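Local coordinates for uncharacterized protein (Bacteroides vulgatus, PDB 4QB7), which is probably a component of the fimbrium tip, part of the filamentous surface appendages that mediate cell adhesion and biofilm formation, at residues N132-D136 with Q229-F234. Residues are numbered along the deposited sequence; the frame is centred on the assembly and turned at random.
With SO4 (sulfate ion), chain R.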
loop_
_atom_site.group_PDB
_atom_site.type_symbol
_atom_site.label_atom_id
_atom_site.label_comp_id
_atom_site.label_asym_id
_atom_site.label_seq_id
_atom_site.Cartn_x
_atom_site.Cartn_y
_atom_site.Cartn_z
ATOM N N ASN A 132 5.525 -11.806 9.215
ATOM C CA ASN A 132 4.220 -12.274 9.708
ATOM C C ASN A 132 3.277 -12.545 8.527
ATOM O O ASN A 132 2.170 -12.032 8.482
ATOM C CB ASN A 132 3.615 -11.289 10.738
ATOM C CG ASN A 132 2.248 -11.643 11.311
ATOM O OD1 ASN A 132 1.805 -12.808 11.343
ATOM N ND2 ASN A 132 1.527 -10.617 11.736
ATOM N N ASN A 133 3.735 -13.337 7.557
ATOM C CA ASN A 133 2.954 -13.716 6.374
ATOM C C ASN A 133 2.217 -12.541 5.708
ATOM O O ASN A 133 1.027 -12.648 5.421
ATOM C CB ASN A 133 1.989 -14.849 6.705
ATOM C CG ASN A 133 2.769 -16.098 6.983
ATOM O OD1 ASN A 133 2.735 -16.621 8.099
ATOM N ND2 ASN A 133 3.597 -16.536 6.010
ATOM N N TRP A 134 2.958 -11.431 5.433
ATOM C CA TRP A 134 2.498 -10.212 4.742
ATOM C C TRP A 134 1.425 -9.422 5.511
ATOM O O TRP A 134 0.824 -8.514 4.937
ATOM C CB TRP A 134 1.964 -10.562 3.333
ATOM C CG TRP A 134 2.915 -11.405 2.538
ATOM C CD1 TRP A 134 2.958 -12.769 2.485
ATOM C CD2 TRP A 134 4.033 -10.934 1.778
ATOM N NE1 TRP A 134 4.031 -13.177 1.726
ATOM C CE2 TRP A 134 4.709 -12.068 1.281
ATOM C CE3 TRP A 134 4.515 -9.661 1.451
ATOM C CZ2 TRP A 134 5.834 -11.964 0.457
ATOM C CZ3 TRP A 134 5.628 -9.556 0.637
ATOM C CH2 TRP A 134 6.276 -10.698 0.149
ATOM N N LYS A 135 1.202 -9.733 6.793
ATOM C CA LYS A 135 0.124 -9.132 7.576
ATOM C C LYS A 135 0.598 -7.918 8.325
ATOM O O LYS A 135 -0.213 -7.260 8.968
ATOM C CB LYS A 135 -0.529 -10.177 8.522
ATOM C CG LYS A 135 -0.997 -11.434 7.754
ATOM C CD LYS A 135 -2.117 -12.226 8.393
ATOM C CE LYS A 135 -2.109 -13.686 7.992
ATOM N NZ LYS A 135 -1.202 -14.496 8.865
ATOM N N ASP A 136 1.884 -7.564 8.188
ATOM C CA ASP A 136 2.477 -6.410 8.863
ATOM C C ASP A 136 2.848 -5.265 7.906
ATOM O O ASP A 136 3.496 -4.316 8.346
ATOM C CB ASP A 136 3.748 -6.850 9.606
ATOM C CG ASP A 136 3.556 -7.716 10.832
ATOM O OD1 ASP A 136 2.381 -7.935 11.230
ATOM O OD2 ASP A 136 4.586 -8.179 11.400
ATOM N N GLN A 229 7.706 -14.729 -4.360
ATOM C CA GLN A 229 7.243 -14.355 -3.022
ATOM C C GLN A 229 6.043 -15.171 -2.703
ATOM O O GLN A 229 5.044 -15.050 -3.409
ATOM C CB GLN A 229 6.933 -12.839 -2.948
ATOM C CG GLN A 229 8.137 -11.935 -3.275
ATOM C CD GLN A 229 9.284 -12.077 -2.295
ATOM O OE1 GLN A 229 9.106 -12.060 -1.066
ATOM N NE2 GLN A 229 10.492 -12.237 -2.825
ATOM N N ASP A 230 6.144 -16.050 -1.680
ATOM C CA ASP A 230 5.053 -16.946 -1.298
ATOM C C ASP A 230 3.989 -16.231 -0.490
ATOM O O ASP A 230 4.261 -15.720 0.606
ATOM C CB ASP A 230 5.557 -18.176 -0.529
ATOM C CG ASP A 230 4.603 -19.372 -0.565
ATOM O OD1 ASP A 230 3.478 -19.234 -1.122
ATOM O OD2 ASP A 230 4.983 -20.451 -0.053
ATOM N N LEU A 231 2.755 -16.240 -1.039
ATOM C CA LEU A 231 1.566 -15.622 -0.456
ATOM C C LEU A 231 0.587 -16.662 0.092
ATOM O O LEU A 231 -0.492 -16.290 0.534
ATOM C CB LEU A 231 0.835 -14.773 -1.528
ATOM C CG LEU A 231 1.582 -13.652 -2.226
ATOM C CD1 LEU A 231 0.732 -13.085 -3.304
ATOM C CD2 LEU A 231 1.926 -12.542 -1.253
ATOM N N SER A 232 0.932 -17.954 0.050
ATOM C CA SER A 232 0.045 -19.060 0.462
ATOM C C SER A 232 -0.504 -18.925 1.875
ATOM O O SER A 232 -1.693 -19.209 2.080
ATOM C CB SER A 232 0.738 -20.409 0.320
ATOM O OG SER A 232 1.131 -20.598 -1.027
ATOM N N ASP A 233 0.323 -18.501 2.842
ATOM C CA ASP A 233 -0.164 -18.376 4.221
ATOM C C ASP A 233 -0.907 -17.043 4.462
ATOM O O ASP A 233 -1.450 -16.843 5.553
ATOM C CB ASP A 233 0.976 -18.555 5.244
ATOM C CG ASP A 233 1.603 -19.928 5.236
ATOM O OD1 ASP A 233 0.856 -20.925 5.082
ATOM O OD2 ASP A 233 2.836 -20.009 5.357
ATOM N N PHE A 234 -0.936 -16.148 3.451
ATOM C CA PHE A 234 -1.622 -14.872 3.536
ATOM C C PHE A 234 -3.082 -15.096 3.178
ATOM O O PHE A 234 -3.975 -14.371 3.652
ATOM C CB PHE A 234 -0.957 -13.825 2.618
ATOM C CG PHE A 234 -1.676 -12.489 2.585
ATOM C CD1 PHE A 234 -1.602 -11.611 3.666
ATOM C CD2 PHE A 234 -2.479 -12.132 1.489
ATOM C CE1 PHE A 234 -2.302 -10.402 3.651
ATOM C CE2 PHE A 234 -3.155 -10.904 1.465
ATOM C CZ PHE A 234 -3.060 -10.051 2.547
HETATM S S SO4 R . 8.170 -14.051 9.787
HETATM O O1 SO4 R . 7.567 -13.050 10.665
HETATM O O2 SO4 R . 7.683 -13.962 8.386
HETATM O O3 SO4 R . 9.620 -13.865 9.806
HETATM O O4 SO4 R . 7.817 -15.372 10.313
HETATM O O HOH W 1 2.910 -16.561 3.025
#
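Trp134 reaches across to 229-234 with its indole, and NE1 donates a hydrogen bond of 2.8 Å to Asp230 O. The N-H...O angle is 156°, and the nitrogen comes from above the carbonyl plane, not along a lone pair. Leu231 puts CD2 over one face of the indole, 3.7 Å from the centroid of the five-membered ring and close to its normal, a CH-pi contact. Farther round the rim, Gln229 crosses the ring at about a right angle. Its OE1 lies in the indole plane, 3.4 Å from Trp134 CH2, while its NE2 bonds to Thr227 O. Bonded edge and methyl-covered face together limit how the indole can turn.

Phe234 packs beside the central residues of the turn. With CG anti to the backbone N (chi1 176°), its ring edge passes Asn133 O, and CD1 stands 3.7 Å from Trp134 CB. Beside it, Asn133 lays its amide against Asp233 CB, ND2 at 3.4 Å. A water accepts from Asn133 ND2 and from Asp233 N and donates to Asp230 O, giving that carbonyl a second partner besides the indole.

Asn132 to Lys135 form a type I' beta turn, closed by Lys135 N to Asn132 O; in 229-234, Asp230 OD1 accepts from Ser232 N in an Asx turn. The contact thus joins the loop between strands 123-127 and 141-143 to strand 229-230 and the turn that follows it; that strand pairs with strand 186-196, while Trp134 and Phe234 also touch Leu268 of strand 259-270.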